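Local coordinates for iron binding protein FbpA (Mannheimia haemolytica, PDB 1Q35), which binds ferric iron and, as a periplasmic solute-binding protein, probably delivers it to an uptake system in the inner membrane, at residues A[132-137]-A[187-192]; A[176-181]-A[194-199]. All blocks are in the same frame, centred on the assembly; numbering follows the deposited sequence.

How the interactions relate
Interaction 1 (132-137 with 187-192) and interaction 2 (176-181 with 194-199) lie with their centres about 11 Å apart and share two structural elements: helix 178-187 starts in interaction 2 and ends at interaction 1, while strand 192-196 runs back from interaction 1 to interaction 2. The segments alternate along the chain, and the two contacts touch directly. Arg136 NH1 approaches Asp178 OD1 at 3.3 Å, a long and weak ion pair, and Cys134 CB packs 3.3 Å from Gln181 OE1. Interaction 2 holds Tyr198 and Tyr199, which bind ferric iron together with Tyr142; interaction 1 is away from that site, at the far end of the same helix and strand.

Interaction 1 (A[132-137]-A[187-192]); sequences KVCVRS and EGICDY
The carbonyl oxygen of Lys132 is gripped by two successive amides of the facing segment. Asp191 N reaches Lys132 O at 2.9 Å, tilted 28° from the carbonyl plane, whereas Tyr192 N, 3.0 Å from Lys132 O, comes nearly in line with the C=O bond. Two residues on from Lys132, Cys134 N donates to Tyr192 O at 2.8 Å. Val133, between the two bonding positions, also turns its CA-H to Tyr192 O and pairs with Tyr192 as a parallel beta bridge, a short strand docked beside a longer one.

A disulfide adds a covalent tie to this pairing, its sulfurs Cys134 SG and Cys190 SG 2.0 Å apart and its C-S-S-C torsion -88°. In the conformer described here, Cys190 holds SG between its backbone N and carbonyl carbon (chi1 40°), while its CB lies close to Lys132 O. Lys132 CE lies 3.8 Å from Asp191 OD2, but the charged NZ is not in contact with the carboxylate, whose OD1 makes the salt bridge to Arg111 NE instead. The Tyr192 ring receives Lys132 O at its edge, with CD1 3.7 Å away.

Helix 178-187 covers the disulfide through Ala184, helix 141-168 meets Val133 through Leu166, and strand 96-108 pairs with strand 192-196 antiparallel, while strand 133-134 is its parallel partner.

Interaction 2 (A[176-181]-A[194-199]); sequences GGDRDQ and IGNSYY. With FMT (formic acid), chain D; FMT (formic acid), chain C.
The first turn of helix 178-187 lies against the end of strand 192-196, Asp178 CA standing 4.9 Å from Gly195 CA, and the chain then turns into helix 198-205 so that Tyr199 faces Arg179. Asp178 sends its carboxylate across to the strand. OD2 accepts from Asn196 N at 2.8 Å, the donor standing well above the carboxylate plane, 51° out of it, and the same oxygen forms a salt bridge with Arg103. Gly195 lets this group come close: its CA is 3.4 Å from Asp178 OD2. Beside them one water joins Asp178 OD1 to Ile194 O, and a second links Asp178 O to that strand carbonyl, its bond to Ile194 O being weak.

A helix start and a strand end thus frame the ligand site, here in a solute-binding protein of the periplasmic-binding-protein clan. Tyr198 and Tyr199 bind ferric iron in this protein, though the present model is iron-free. Tyr198 puts CE2 over the centre of one face of the Tyr199 ring, the two rings being clearly inclined; on the opposite face sits a formic acid, probably from the crystallisation liquor, its carbon 3.3 Å from Tyr199 CZ.

Asp178 N and Arg179 N donate to separate oxygens of this molecule. Arg179 bends at chi3 (-64°) and brings NE to within 2.8 Å of O2 of the formic acid, the oxygen in the guanidinium plane, while its CD packs 3.8 Å from Tyr199 CD2. Asp178 OD2 meets the same ring at its edge. Nearby, Asn196 ND2 donates to Tyr198 OH, which in turn makes a weak hydrogen bond to a second formic acid; Tyr142, the third iron-binding tyrosine, packs against Asn196 and both ring side chains.

Interaction 1 (A[132-137]-A[187-192])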
loop_
_atom_site.group_PDB
_atom_site.type_symbol
_atom_site.label_atom_id
_atom_site.label_comp_id
_atom_site.label_asym_id
_atom_site.label_seq_id
_atom_site.Cartn_x
_atom_site.Cartn_y
_atom_site.Cartn_z
ATOM N N LYS A 132 -12.099 -5.682 -20.636
ATOM C CA LYS A 132 -12.638 -6.218 -19.383
ATOM C C LYS A 132 -11.901 -5.771 -18.117
ATOM O O LYS A 132 -12.326 -6.129 -17.030
ATOM C CB LYS A 132 -12.667 -7.755 -19.432
ATOM C CG LYS A 132 -13.699 -8.338 -20.399
ATOM C CD LYS A 132 -13.718 -9.863 -20.342
ATOM C CE LYS A 132 -14.940 -10.462 -21.042
ATOM N NZ LYS A 132 -15.102 -10.001 -22.452
ATOM N N VAL A 133 -10.837 -4.982 -18.242
ATOM C CA VAL A 133 -9.980 -4.677 -17.093
ATOM C C VAL A 133 -10.061 -3.199 -16.699
ATOM O O VAL A 133 -10.060 -2.326 -17.554
ATOM C CB VAL A 133 -8.520 -5.069 -17.382
ATOM C CG1 VAL A 133 -7.653 -4.897 -16.130
ATOM C CG2 VAL A 133 -8.450 -6.507 -17.909
ATOM N N CYS A 134 -10.141 -2.934 -15.397
ATOM C CA CYS A 134 -10.093 -1.574 -14.854
ATOM C C CYS A 134 -8.904 -1.444 -13.902
ATOM O O CYS A 134 -8.707 -2.285 -13.027
ATOM C CB CYS A 134 -11.315 -1.292 -13.959
ATOM S SG CYS A 134 -12.889 -0.735 -14.643
ATOM N N VAL A 135 -8.121 -0.389 -14.070
ATOM C CA VAL A 135 -7.056 -0.062 -13.131
ATOM C C VAL A 135 -6.974 1.456 -13.006
ATOM O O VAL A 135 -7.180 2.186 -13.983
ATOM C CB VAL A 135 -5.713 -0.693 -13.517
ATOM C CG1 VAL A 135 -5.154 -0.055 -14.746
ATOM C CG2 VAL A 135 -4.723 -0.614 -12.353
ATOM N N ARG A 136 -6.689 1.932 -11.800
ATOM C CA ARG A 136 -6.415 3.350 -11.598
ATOM C C ARG A 136 -5.136 3.748 -12.336
ATOM O O ARG A 136 -4.440 2.901 -12.892
ATOM C CB ARG A 136 -6.288 3.671 -10.112
ATOM C CG ARG A 136 -4.972 3.218 -9.501
ATOM C CD ARG A 136 -4.943 3.276 -8.007
ATOM N NE ARG A 136 -5.075 4.638 -7.500
ATOM C CZ ARG A 136 -5.238 4.929 -6.225
ATOM N NH1 ARG A 136 -5.321 3.955 -5.327
ATOM N NH2 ARG A 136 -5.334 6.197 -5.850
ATOM N N SER A 137 -4.843 5.040 -12.347
ATOM C CA SER A 137 -3.652 5.555 -13.016
ATOM C C SER A 137 -2.448 4.628 -12.874
ATOM O O SER A 137 -2.094 4.214 -11.772
ATOM C CB SER A 137 -3.280 6.923 -12.455
ATOM O OG SER A 137 -2.064 7.379 -13.029
ATOM N N GLU A 187 -21.144 -2.058 -11.462
ATOM C CA GLU A 187 -21.962 -1.424 -12.500
ATOM C C GLU A 187 -21.896 -2.135 -13.857
ATOM O O GLU A 187 -22.699 -1.853 -14.740
ATOM C CB GLU A 187 -21.569 0.045 -12.653
ATOM C CG GLU A 187 -21.935 0.889 -11.444
ATOM C CD GLU A 187 -21.479 2.333 -11.553
ATOM O OE1 GLU A 187 -21.716 3.094 -10.594
ATOM O OE2 GLU A 187 -20.887 2.712 -12.586
ATOM N N GLY A 188 -20.953 -3.056 -14.026
ATOM C CA GLY A 188 -20.834 -3.831 -15.248
ATOM C C GLY A 188 -19.835 -3.295 -16.257
ATOM O O GLY A 188 -19.697 -3.858 -17.332
ATOM N N ILE A 189 -19.130 -2.223 -15.908
ATOM C CA ILE A 189 -18.162 -1.588 -16.807
ATOM C C ILE A 189 -16.936 -2.465 -17.026
ATOM O O ILE A 189 -16.361 -2.495 -18.110
ATOM C CB ILE A 189 -17.732 -0.214 -16.234
ATOM C CG1 ILE A 189 -18.913 0.767 -16.223
ATOM C CG2 ILE A 189 -16.545 0.356 -17.006
ATOM C CD1 ILE A 189 -19.486 1.090 -17.592
ATOM N N CYS A 190 -16.521 -3.165 -15.988
ATOM C CA CYS A 190 -15.404 -4.085 -16.138
ATOM C C CYS A 190 -15.602 -5.314 -15.276
ATOM O O CYS A 190 -16.498 -5.373 -14.431
ATOM C CB CYS A 190 -14.078 -3.402 -15.817
ATOM S SG CYS A 190 -14.172 -2.296 -14.414
ATOM N N ASP A 191 -14.750 -6.296 -15.524
ATOM C CA ASP A 191 -14.852 -7.614 -14.922
ATOM C C ASP A 191 -13.666 -7.980 -14.038
ATOM O O ASP A 191 -13.769 -8.917 -13.255
ATOM C CB ASP A 191 -14.961 -8.665 -16.027
ATOM C CG ASP A 191 -16.250 -8.568 -16.819
ATOM O OD1 ASP A 191 -17.130 -7.756 -16.469
ATOM O OD2 ASP A 191 -16.450 -9.296 -17.812
ATOM N N TYR A 192 -12.542 -7.283 -14.219
ATOM C CA TYR A 192 -11.305 -7.499 -13.467
ATOM C C TYR A 192 -10.768 -6.142 -13.065
ATOM O O TYR A 192 -10.771 -5.218 -13.875
ATOM C CB TYR A 192 -10.232 -8.175 -14.333
ATOM C CG TYR A 192 -10.644 -9.503 -14.935
ATOM C CD1 TYR A 192 -11.448 -9.554 -16.072
ATOM C CD2 TYR A 192 -10.218 -10.710 -14.383
ATOM C CE1 TYR A 192 -11.838 -10.765 -16.626
ATOM C CE2 TYR A 192 -10.602 -11.927 -14.935
ATOM C CZ TYR A 192 -11.419 -11.943 -16.052
ATOM O OH TYR A 192 -11.809 -13.146 -16.589
#

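Interaction 2 (A[176-181]-A[194-199])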
loop_
_atom_site.group_PDB
_atom_site.type_symbol
_atom_site.label_atom_id
_atom_site.label_comp_id
_atom_site.label_asym_id
_atom_site.label_seq_id
_atom_site.Cartn_x
_atom_site.Cartn_y
_atom_site.Cartn_z
ATOM N N GLY A 176 -9.992 7.449 -10.850
ATOM C CA GLY A 176 -10.411 7.101 -9.509
ATOM C C GLY A 176 -9.346 6.340 -8.738
ATOM O O GLY A 176 -8.192 6.258 -9.167
ATOM N N GLY A 177 -9.735 5.802 -7.589
ATOM C CA GLY A 177 -8.864 4.989 -6.762
ATOM C C GLY A 177 -9.227 3.517 -6.843
ATOM O O GLY A 177 -9.939 3.079 -7.750
ATOM N N ASP A 178 -8.732 2.743 -5.888
ATOM C CA ASP A 178 -8.939 1.299 -5.911
ATOM C C ASP A 178 -10.414 0.919 -5.722
ATOM O O ASP A 178 -10.925 0.043 -6.424
ATOM C CB ASP A 178 -8.100 0.606 -4.833
ATOM C CG ASP A 178 -6.631 0.497 -5.182
ATOM O OD1 ASP A 178 -6.207 0.900 -6.284
ATOM O OD2 ASP A 178 -5.844 -0.013 -4.361
ATOM N N ARG A 179 -11.093 1.561 -4.771
ATOM C CA ARG A 179 -12.509 1.252 -4.526
ATOM C C ARG A 179 -13.366 1.562 -5.748
ATOM O O ARG A 179 -14.303 0.825 -6.056
ATOM C CB ARG A 179 -13.039 2.001 -3.308
ATOM C CG ARG A 179 -12.426 1.530 -1.994
ATOM C CD ARG A 179 -12.692 2.459 -0.832
ATOM N NE ARG A 179 -12.069 3.763 -1.049
ATOM C CZ ARG A 179 -12.347 4.863 -0.359
ATOM N NH1 ARG A 179 -13.236 4.844 0.623
ATOM N NH2 ARG A 179 -11.728 5.995 -0.661
ATOM N N ASP A 180 -13.031 2.634 -6.454
ATOM C CA ASP A 180 -13.781 3.036 -7.636
ATOM C C ASP A 180 -13.781 1.958 -8.717
ATOM O O ASP A 180 -14.755 1.827 -9.456
ATOM C CB ASP A 180 -13.198 4.312 -8.254
ATOM C CG ASP A 180 -13.497 5.551 -7.447
ATOM O OD1 ASP A 180 -14.601 5.651 -6.878
ATOM O OD2 ASP A 180 -12.682 6.488 -7.345
ATOM N N GLN A 181 -12.703 1.181 -8.823
ATOM C CA GLN A 181 -12.660 0.122 -9.830
ATOM C C GLN A 181 -13.645 -0.986 -9.488
ATOM O O GLN A 181 -14.214 -1.612 -10.385
ATOM C CB GLN A 181 -11.263 -0.487 -10.004
ATOM C CG GLN A 181 -10.093 0.479 -9.991
ATOM C CD GLN A 181 -10.246 1.612 -10.981
ATOM O OE1 GLN A 181 -10.535 1.384 -12.149
ATOM N NE2 GLN A 181 -10.033 2.835 -10.516
ATOM N N ILE A 194 -7.460 -4.252 -10.431
ATOM C CA ILE A 194 -6.344 -4.380 -9.501
ATOM C C ILE A 194 -6.591 -3.391 -8.370
ATOM O O ILE A 194 -6.965 -2.251 -8.617
ATOM C CB ILE A 194 -5.014 -4.084 -10.214
ATOM C CG1 ILE A 194 -4.760 -5.107 -11.323
ATOM C CG2 ILE A 194 -3.875 -4.091 -9.206
ATOM C CD1 ILE A 194 -3.556 -4.785 -12.194
ATOM N N GLY A 195 -6.397 -3.820 -7.130
ATOM C CA GLY A 195 -6.552 -2.928 -5.996
ATOM C C GLY A 195 -6.025 -3.551 -4.719
ATOM O O GLY A 195 -5.753 -4.744 -4.685
ATOM N N ASN A 196 -5.897 -2.759 -3.663
ATOM C CA ASN A 196 -5.369 -3.279 -2.409
ATOM C C ASN A 196 -6.450 -4.029 -1.628
ATOM O O ASN A 196 -7.635 -3.667 -1.644
ATOM C CB ASN A 196 -4.760 -2.166 -1.552
ATOM C CG ASN A 196 -3.414 -1.690 -2.070
ATOM O OD1 ASN A 196 -2.771 -2.355 -2.881
ATOM N ND2 ASN A 196 -2.981 -0.532 -1.589
ATOM N N SER A 197 -6.014 -5.067 -0.927
ATOM C CA SER A 197 -6.884 -6.013 -0.245
ATOM C C SER A 197 -7.769 -5.374 0.820
ATOM O O SER A 197 -8.955 -5.665 0.908
ATOM C CB SER A 197 -6.030 -7.108 0.398
ATOM O OG SER A 197 -5.011 -6.553 1.230
ATOM N N TYR A 198 -7.188 -4.511 1.640
ATOM C CA TYR A 198 -7.907 -3.953 2.787
ATOM C C TYR A 198 -9.135 -3.152 2.353
ATOM O O TYR A 198 -10.110 -3.069 3.091
ATOM C CB TYR A 198 -6.979 -3.115 3.695
ATOM C CG TYR A 198 -6.246 -2.011 2.981
ATOM C CD1 TYR A 198 -5.018 -2.260 2.374
ATOM C CD2 TYR A 198 -6.779 -0.736 2.873
ATOM C CE1 TYR A 198 -4.347 -1.282 1.691
ATOM C CE2 TYR A 198 -6.105 0.266 2.188
ATOM C CZ TYR A 198 -4.886 -0.026 1.591
ATOM O OH TYR A 198 -4.190 0.918 0.876
ATOM N N TYR A 199 -9.106 -2.589 1.152
ATOM C CA TYR A 199 -10.264 -1.851 0.652
ATOM C C TYR A 199 -11.523 -2.718 0.536
ATOM O O TYR A 199 -12.627 -2.202 0.654
ATOM C CB TYR A 199 -9.964 -1.183 -0.698
ATOM C CG TYR A 199 -9.038 0.008 -0.590
ATOM C CD1 TYR A 199 -7.843 0.053 -1.302
ATOM C CD2 TYR A 199 -9.354 1.092 0.218
ATOM C CE1 TYR A 199 -6.985 1.140 -1.203
ATOM C CE2 TYR A 199 -8.499 2.181 0.324
ATOM C CZ TYR A 199 -7.323 2.197 -0.396
ATOM O OH TYR A 199 -6.463 3.269 -0.308
HETATM C C FMT D . -8.965 4.065 -2.625
HETATM O O1 FMT D . -7.935 3.961 -3.445
HETATM O O2 FMT D . -10.060 3.674 -3.004
HETATM C C FMT C . -4.184 4.032 2.537
HETATM O O1 FMT C . -4.095 4.914 3.520
HETATM O O2 FMT C . -3.960 2.858 2.769
HETATM O O HOH W 1 -9.588 -2.236 -7.526
HETATM O O HOH W 2 -6.602 0.371 -9.193
#